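Local coordinates for pyridoxal kinase (Entamoeba histolytica, PDB 4S1H), which probably phosphorylates pyridoxal with ATP to give pyridoxal 5'-phosphate, and binds ADP and magnesium ions, at residues T2-I8 against D75-T81. Residue numbers count along the deposited sequence, not the author numbering.
Sequences TNKVLTI and DIEFLVT
Adjacent parallel strands hold their register through a backbone ladder, and 5-8 beside 78-81 is a clear example: extended chains, axes 4.7 Å apart and 9° from parallel, pair Val5 with Phe78, Leu6 with Leu79, Thr7 with Val80 and Ile8 with Thr81. Leu6 N donates to Phe78 O (3.0 Å), Val80 N to Leu6 O (2.9 Å) and Ile8 N to Val80 O (2.9 Å). Lys4 begins the ladder: with psi near -29° its carbonyl O accepts from Glu77 N (2.8 Å) and, weakly, from Phe78 N (3.2 Å), while its chi1 (t) lays CG 3.9 Å from Phe78 CD2. In the central sheet of this ribokinase-like fold, 5-9 sits between 33-41 and 78-81. Leu6 (chi1 t, chi2 p) places CD2 3.6 Å from Leu79 CD1, on the face packed by helix 87-100; Val5, Phe78 and Val80 look the other way, onto helix 216-229. Ahead of the strands, Ile76 (both chi angles m) brings CD1 3.4 Å from Asn3 O and 4.1 Å from Leu6 CB. One water bridges Asn3 O (3.0 Å) and Asp75 N (2.8 Å); the Asn3 side-chain amide hydrogen-bonds to Gln32, Leu72 O and Ser14 of the second subunit.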
# COMPACT_ATOMS: atom_id res chain seq x y z
N THR A 2 -1.03 14.54 -10.22
CA THR A 2 0.38 14.68 -9.86
C THR A 2 0.62 14.12 -8.46
O THR A 2 -0.21 14.27 -7.57
CB THR A 2 0.80 16.15 -9.88
OG1 THR A 2 0.00 16.87 -8.95
CG2 THR A 2 0.57 16.74 -11.30
N ASN A 3 1.77 13.49 -8.29
CA ASN A 3 2.19 13.00 -6.99
C ASN A 3 2.58 14.17 -6.12
O ASN A 3 3.44 14.94 -6.50
CB ASN A 3 3.36 12.04 -7.16
CG ASN A 3 2.97 10.78 -7.90
OD1 ASN A 3 1.96 10.17 -7.56
ND2 ASN A 3 3.74 10.40 -8.90
N LYS A 4 1.93 14.29 -4.97
CA LYS A 4 2.18 15.41 -4.04
C LYS A 4 3.12 15.00 -2.92
O LYS A 4 3.81 15.88 -2.34
CB LYS A 4 0.84 15.90 -3.50
CG LYS A 4 0.96 17.12 -2.59
CD LYS A 4 -0.40 17.68 -2.19
CE LYS A 4 -1.10 18.39 -3.33
NZ LYS A 4 -2.25 19.18 -2.82
N VAL A 5 3.13 13.71 -2.55
CA VAL A 5 3.93 13.20 -1.45
C VAL A 5 4.86 12.10 -1.92
O VAL A 5 4.47 11.28 -2.74
CB VAL A 5 3.03 12.62 -0.31
CG1 VAL A 5 3.87 12.11 0.86
CG2 VAL A 5 2.02 13.66 0.14
N LEU A 6 6.06 12.08 -1.36
CA LEU A 6 6.97 10.94 -1.51
C LEU A 6 7.25 10.43 -0.12
O LEU A 6 7.63 11.23 0.76
CB LEU A 6 8.25 11.34 -2.22
CG LEU A 6 9.43 10.38 -2.16
CD1 LEU A 6 9.08 9.12 -2.96
CD2 LEU A 6 10.66 11.08 -2.71
N THR A 7 7.02 9.14 0.08
CA THR A 7 7.22 8.54 1.39
C THR A 7 8.04 7.27 1.27
O THR A 7 7.75 6.37 0.46
CB THR A 7 5.89 8.33 2.16
OG1 THR A 7 6.13 7.48 3.29
CG2 THR A 7 4.85 7.70 1.30
N ILE A 8 9.09 7.23 2.06
CA ILE A 8 10.10 6.19 2.02
C ILE A 8 10.11 5.52 3.37
O ILE A 8 10.53 6.12 4.38
CB ILE A 8 11.50 6.82 1.70
CG1 ILE A 8 11.48 7.57 0.37
CG2 ILE A 8 12.59 5.77 1.77
CD1 ILE A 8 12.71 8.42 0.09
N ASP A 75 6.61 17.27 -8.93
CA ASP A 75 5.61 18.10 -8.28
C ASP A 75 5.49 17.83 -6.76
O ASP A 75 4.59 18.34 -6.13
CB ASP A 75 4.25 17.86 -8.94
CG ASP A 75 4.26 18.17 -10.44
OD1 ASP A 75 4.64 19.30 -10.80
OD2 ASP A 75 3.91 17.27 -11.25
N ILE A 76 6.40 17.03 -6.22
CA ILE A 76 6.41 16.66 -4.80
C ILE A 76 6.44 17.94 -3.96
O ILE A 76 7.22 18.80 -4.25
CB ILE A 76 7.65 15.77 -4.49
CG1 ILE A 76 7.51 14.39 -5.14
CG2 ILE A 76 7.89 15.60 -3.00
CD1 ILE A 76 6.20 13.71 -4.87
N GLU A 77 5.52 18.05 -3.02
CA GLU A 77 5.52 19.17 -2.03
C GLU A 77 5.83 18.71 -0.61
O GLU A 77 6.08 19.55 0.27
CB GLU A 77 4.18 19.89 -2.05
CG GLU A 77 3.85 20.53 -3.40
CD GLU A 77 2.44 21.10 -3.46
OE1 GLU A 77 1.97 21.69 -2.45
OE2 GLU A 77 1.79 20.99 -4.52
N PHE A 78 5.79 17.40 -0.38
CA PHE A 78 5.89 16.80 0.94
C PHE A 78 6.70 15.53 0.85
O PHE A 78 6.52 14.73 -0.08
CB PHE A 78 4.50 16.50 1.52
CG PHE A 78 3.66 17.72 1.69
CD1 PHE A 78 3.74 18.46 2.89
CD2 PHE A 78 2.85 18.17 0.68
CE1 PHE A 78 2.99 19.62 3.06
CE2 PHE A 78 2.11 19.33 0.81
CZ PHE A 78 2.17 20.04 2.01
N LEU A 79 7.58 15.36 1.84
CA LEU A 79 8.42 14.21 1.93
C LEU A 79 8.28 13.61 3.30
O LEU A 79 8.21 14.37 4.27
CB LEU A 79 9.85 14.63 1.70
CG LEU A 79 10.91 13.55 1.72
CD1 LEU A 79 10.74 12.60 0.56
CD2 LEU A 79 12.24 14.24 1.63
N VAL A 80 8.21 12.28 3.37
CA VAL A 80 8.22 11.56 4.66
C VAL A 80 9.23 10.46 4.59
O VAL A 80 9.30 9.75 3.56
CB VAL A 80 6.86 10.93 5.01
CG1 VAL A 80 6.93 10.14 6.32
CG2 VAL A 80 5.80 11.98 5.08
N THR A 81 10.00 10.29 5.65
CA THR A 81 10.83 9.13 5.80
C THR A 81 10.47 8.44 7.08
O THR A 81 10.09 9.10 8.09
CB THR A 81 12.34 9.45 5.69
OG1 THR A 81 12.71 10.27 6.79
CG2 THR A 81 12.69 10.15 4.38
O HOH W 1 5.59 14.68 -8.51
O HOH W 2 3.65 14.00 -10.39